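Local coordinates for EreC (Klebsiella pneumoniae, PDB 6XCQ), which probably inactivates macrolide antibiotics by hydrolysing their lactone ester and so confers resistance, at residues A[39-53]-A[77-89]. The protein carries 1 engineered substitution. Numbering follows the deposited sequence.
Sequences LLQPQKLDFNEFEIL and LARASLIRYLVER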
# COMPACT_ATOMS: atom_id res chain seq x y z
N LEU A 39 -6.34 15.24 -16.29
CA LEU A 39 -5.93 14.31 -15.23
C LEU A 39 -5.52 12.95 -15.79
O LEU A 39 -4.56 12.34 -15.31
CB LEU A 39 -7.06 14.12 -14.22
CG LEU A 39 -6.80 13.09 -13.11
CD1 LEU A 39 -5.82 13.62 -12.08
CD2 LEU A 39 -8.10 12.68 -12.43
N LEU A 40 -6.21 12.47 -16.82
CA LEU A 40 -5.90 11.15 -17.36
C LEU A 40 -4.87 11.21 -18.47
O LEU A 40 -4.67 10.21 -19.18
CB LEU A 40 -7.18 10.47 -17.84
CG LEU A 40 -8.26 10.36 -16.76
CD1 LEU A 40 -9.55 9.81 -17.34
CD2 LEU A 40 -7.78 9.51 -15.56
N GLN A 41 -4.18 12.33 -18.64
CA GLN A 41 -3.16 12.50 -19.67
C GLN A 41 -1.89 13.03 -19.04
O GLN A 41 -1.57 14.22 -19.16
CB GLN A 41 -3.69 13.39 -20.80
CG GLN A 41 -5.03 12.88 -21.33
CD GLN A 41 -5.48 13.60 -22.58
OE1 GLN A 41 -4.66 14.01 -23.40
NE2 GLN A 41 -6.80 13.75 -22.73
N PRO A 42 -1.13 12.17 -18.36
CA PRO A 42 0.06 12.64 -17.62
C PRO A 42 1.07 13.38 -18.47
O PRO A 42 1.80 14.24 -17.94
CB PRO A 42 0.66 11.34 -17.06
CG PRO A 42 -0.45 10.34 -17.09
CD PRO A 42 -1.31 10.71 -18.25
N GLN A 43 1.17 13.07 -19.76
CA GLN A 43 2.10 13.73 -20.65
C GLN A 43 1.66 15.13 -21.06
O GLN A 43 2.51 15.93 -21.45
CB GLN A 43 2.32 12.88 -21.90
CG GLN A 43 3.44 11.87 -21.75
CD GLN A 43 3.23 10.94 -20.57
OE1 GLN A 43 3.94 11.01 -19.56
NE2 GLN A 43 2.25 10.05 -20.69
N LYS A 44 0.36 15.43 -20.97
CA LYS A 44 -0.17 16.74 -21.35
C LYS A 44 -0.82 17.44 -20.17
O LYS A 44 -1.92 17.97 -20.30
CB LYS A 44 -1.22 16.61 -22.47
CG LYS A 44 -0.80 15.81 -23.69
CD LYS A 44 -0.72 16.70 -24.93
N LEU A 45 -0.16 17.47 -19.01
CA LEU A 45 -0.80 17.94 -17.79
C LEU A 45 -0.91 19.46 -17.76
O LEU A 45 0.06 20.16 -18.07
CB LEU A 45 -0.02 17.45 -16.57
CG LEU A 45 -0.88 17.31 -15.32
CD1 LEU A 45 -1.89 16.21 -15.56
CD2 LEU A 45 -0.02 16.99 -14.12
N ASP A 46 -2.08 19.97 -17.37
CA ASP A 46 -2.28 21.40 -17.13
C ASP A 46 -2.26 21.61 -15.63
O ASP A 46 -3.27 21.39 -14.95
CB ASP A 46 -3.58 21.89 -17.75
CG ASP A 46 -3.89 23.35 -17.42
OD1 ASP A 46 -3.08 24.02 -16.72
OD2 ASP A 46 -4.96 23.84 -17.84
N PHE A 47 -1.13 22.10 -15.11
CA PHE A 47 -0.97 22.20 -13.66
C PHE A 47 -1.94 23.19 -13.02
O PHE A 47 -2.13 23.13 -11.81
CB PHE A 47 0.49 22.56 -13.30
CG PHE A 47 1.45 21.40 -13.44
CD1 PHE A 47 2.08 21.14 -14.65
CD2 PHE A 47 1.72 20.57 -12.38
CE1 PHE A 47 2.95 20.07 -14.79
CE2 PHE A 47 2.60 19.50 -12.50
CZ PHE A 47 3.21 19.24 -13.70
N ASN A 48 -2.57 24.07 -13.81
CA ASN A 48 -3.56 24.97 -13.21
C ASN A 48 -4.73 24.20 -12.63
O ASN A 48 -5.36 24.67 -11.68
CB ASN A 48 -4.09 25.97 -14.24
CG ASN A 48 -3.00 26.84 -14.79
OD1 ASN A 48 -2.49 27.72 -14.11
ND2 ASN A 48 -2.60 26.57 -16.03
N GLU A 49 -5.04 23.02 -13.20
CA GLU A 49 -6.20 22.26 -12.73
C GLU A 49 -5.99 21.68 -11.33
O GLU A 49 -6.97 21.31 -10.68
CB GLU A 49 -6.52 21.14 -13.73
CG GLU A 49 -6.76 21.64 -15.14
CD GLU A 49 -7.19 20.54 -16.11
OE1 GLU A 49 -6.69 19.40 -16.03
OE2 GLU A 49 -8.06 20.82 -16.95
N PHE A 50 -4.75 21.62 -10.85
CA PHE A 50 -4.47 21.06 -9.53
C PHE A 50 -4.16 22.12 -8.49
O PHE A 50 -3.81 21.79 -7.35
CB PHE A 50 -3.33 20.03 -9.65
CG PHE A 50 -3.60 19.01 -10.73
CD1 PHE A 50 -4.44 17.93 -10.48
CD2 PHE A 50 -3.11 19.18 -12.01
CE1 PHE A 50 -4.74 17.03 -11.48
CE2 PHE A 50 -3.40 18.27 -13.02
CZ PHE A 50 -4.23 17.19 -12.75
N GLU A 51 -4.32 23.41 -8.83
CA GLU A 51 -4.00 24.48 -7.88
C GLU A 51 -4.87 24.39 -6.64
O GLU A 51 -4.46 24.86 -5.57
CB GLU A 51 -4.17 25.85 -8.54
N ILE A 52 -6.05 23.79 -6.76
CA ILE A 52 -6.95 23.61 -5.63
C ILE A 52 -6.30 22.80 -4.51
O ILE A 52 -6.69 22.93 -3.34
CB ILE A 52 -8.26 22.96 -6.15
CG1 ILE A 52 -9.27 22.73 -5.04
CG2 ILE A 52 -7.97 21.65 -6.84
CD1 ILE A 52 -10.50 21.99 -5.56
N LEU A 53 -5.30 21.98 -4.83
CA LEU A 53 -4.63 21.14 -3.84
C LEU A 53 -3.45 21.84 -3.17
O LEU A 53 -2.92 21.31 -2.18
CB LEU A 53 -4.11 19.85 -4.49
CG LEU A 53 -5.07 18.97 -5.27
CD1 LEU A 53 -4.32 17.83 -5.96
CD2 LEU A 53 -6.15 18.42 -4.37
N LEU A 77 -3.54 6.05 -14.37
CA LEU A 77 -3.33 7.31 -15.08
C LEU A 77 -3.38 8.50 -14.14
O LEU A 77 -2.49 9.37 -14.18
CB LEU A 77 -4.37 7.46 -16.19
CG LEU A 77 -4.05 6.68 -17.47
CD1 LEU A 77 -5.24 6.71 -18.44
CD2 LEU A 77 -2.78 7.23 -18.13
N ALA A 78 -4.42 8.58 -13.30
CA ALA A 78 -4.54 9.71 -12.38
C ALA A 78 -3.40 9.73 -11.38
O ALA A 78 -2.93 10.81 -10.99
CB ALA A 78 -5.88 9.67 -11.64
N ARG A 79 -2.94 8.56 -10.94
CA ARG A 79 -1.81 8.52 -10.01
C ARG A 79 -0.56 9.10 -10.66
O ARG A 79 0.17 9.88 -10.04
CB ARG A 79 -1.54 7.10 -9.54
CG ARG A 79 -2.50 6.63 -8.48
CD ARG A 79 -2.23 5.21 -8.09
NE ARG A 79 -2.79 4.94 -6.77
CZ ARG A 79 -2.73 3.76 -6.16
NH1 ARG A 79 -2.13 2.73 -6.75
NH2 ARG A 79 -3.26 3.63 -4.95
N ALA A 80 -0.29 8.72 -11.91
CA ALA A 80 0.89 9.25 -12.60
C ALA A 80 0.81 10.77 -12.71
O ALA A 80 1.81 11.47 -12.49
CB ALA A 80 1.03 8.61 -13.97
N SER A 81 -0.37 11.30 -13.03
CA SER A 81 -0.51 12.75 -13.13
C SER A 81 -0.26 13.43 -11.78
O SER A 81 0.42 14.45 -11.71
CB SER A 81 -1.90 13.12 -13.65
OG SER A 81 -2.00 12.78 -15.03
N LEU A 82 -0.82 12.88 -10.71
CA LEU A 82 -0.65 13.53 -9.42
C LEU A 82 0.76 13.33 -8.87
O LEU A 82 1.25 14.17 -8.11
CB LEU A 82 -1.70 13.01 -8.44
CG LEU A 82 -3.05 13.69 -8.71
CD1 LEU A 82 -4.20 12.97 -8.04
CD2 LEU A 82 -2.97 15.13 -8.24
N ILE A 83 1.44 12.26 -9.26
CA ILE A 83 2.87 12.13 -8.96
C ILE A 83 3.64 13.27 -9.62
O ILE A 83 4.44 13.96 -8.98
CB ILE A 83 3.39 10.74 -9.39
CG1 ILE A 83 2.83 9.66 -8.46
CG2 ILE A 83 4.91 10.68 -9.36
CD1 ILE A 83 2.94 8.24 -9.02
N ARG A 84 3.36 13.53 -10.90
CA ARG A 84 3.99 14.66 -11.59
C ARG A 84 3.78 15.97 -10.82
O ARG A 84 4.72 16.74 -10.61
CB ARG A 84 3.43 14.80 -13.01
CG ARG A 84 4.15 13.95 -14.04
CD ARG A 84 3.91 14.50 -15.44
NE ARG A 84 4.65 15.75 -15.62
CZ ARG A 84 4.40 16.64 -16.56
NH1 ARG A 84 3.40 16.44 -17.43
NH2 ARG A 84 5.13 17.74 -16.64
N TYR A 85 2.54 16.23 -10.39
CA TYR A 85 2.26 17.46 -9.66
C TYR A 85 3.03 17.52 -8.34
O TYR A 85 3.61 18.56 -8.00
CB TYR A 85 0.76 17.57 -9.40
CG TYR A 85 0.38 18.60 -8.38
CD1 TYR A 85 0.45 19.96 -8.68
CD2 TYR A 85 -0.06 18.23 -7.12
CE1 TYR A 85 0.09 20.91 -7.74
CE2 TYR A 85 -0.41 19.16 -6.18
CZ TYR A 85 -0.34 20.50 -6.50
OH TYR A 85 -0.71 21.43 -5.55
N LEU A 86 3.03 16.43 -7.57
CA LEU A 86 3.69 16.46 -6.27
C LEU A 86 5.20 16.53 -6.42
O LEU A 86 5.88 17.23 -5.66
CB LEU A 86 3.28 15.23 -5.46
CG LEU A 86 1.82 15.19 -5.02
CD1 LEU A 86 1.44 13.81 -4.47
CD2 LEU A 86 1.58 16.29 -4.01
N VAL A 87 5.74 15.83 -7.41
CA VAL A 87 7.19 15.84 -7.62
C VAL A 87 7.63 17.19 -8.18
O VAL A 87 8.51 17.85 -7.63
CB VAL A 87 7.61 14.69 -8.54
CG1 VAL A 87 9.04 14.91 -9.05
CG2 VAL A 87 7.52 13.38 -7.80
N GLU A 88 6.99 17.63 -9.26
CA GLU A 88 7.51 18.79 -9.97
C GLU A 88 7.12 20.11 -9.34
O GLU A 88 7.80 21.12 -9.56
CB GLU A 88 7.06 18.77 -11.42
CG GLU A 88 7.58 17.59 -12.16
CD GLU A 88 7.07 17.56 -13.57
OE1 GLU A 88 6.60 18.62 -14.02
OE2 GLU A 88 7.12 16.49 -14.21
N ARG A 89 6.05 20.15 -8.54
CA ARG A 89 5.62 21.42 -7.97
C ARG A 89 5.76 21.50 -6.47
O ARG A 89 5.76 22.61 -5.93
CB ARG A 89 4.17 21.72 -8.36
CG ARG A 89 4.02 22.00 -9.84
CD ARG A 89 4.74 23.30 -10.24
NE ARG A 89 4.43 23.68 -11.62
CZ ARG A 89 3.34 24.35 -11.99
NH1 ARG A 89 2.45 24.73 -11.07
NH2 ARG A 89 3.14 24.65 -13.26
O HOH W 1 2.59 18.91 -18.86
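Phe-47 reaches from the short 3-10 turn 47-50 onto helix 73-90, and every part of its side chain finds a partner. Phe-47 CB lies 3.4 Å from Arg-89 NH2, and CG and CD1 continue beneath the same guanidinium, which stacks on one ring face with the planes 24° apart; Arg-89 bends at chi2 (-66°) to fold back over it. On the opposite face sits Leu-45 CD2. Along one side of the ring, Phe-47 CD2 meets Tyr-85 CD1 and Phe-47 CE2 abuts Tyr-85 CA at 3.5 Å. Phe-47 CE1 approaches Arg-84 NH2, whose guanidinium stands almost perpendicular to the ring. Phe-47 CZ ends 3.5 Å from Glu-88 OE1. A flat aromatic suits this place, offering a face to one arginine and an edge to another.

Arg-84 is long enough to serve both sides: Arg-84 NH1 donates to Pro-42 O (2.8 Å), while NE and NH2 grip the Glu-88 carboxylate side-on, and a water links NH1 to Leu-45 O. Glu-88 OE2 also bonds Tyr-142. Farther along, small Ser-81 lets Pro-42 pack closely, and Ser-81 OG donates to Leu-39 O (2.6 Å) from above the carbonyl plane. Phe-50 CB makes a CH-pi contact with the ring face of Tyr-85; the hydroxyl of that tyrosine hydrogen-bonds Thr-54.

Glu-88 thus holds the Arg-84 guanidinium and probably offsets its charge, while two carbonyl bonds and the contacts around Phe-47 join loop to helix.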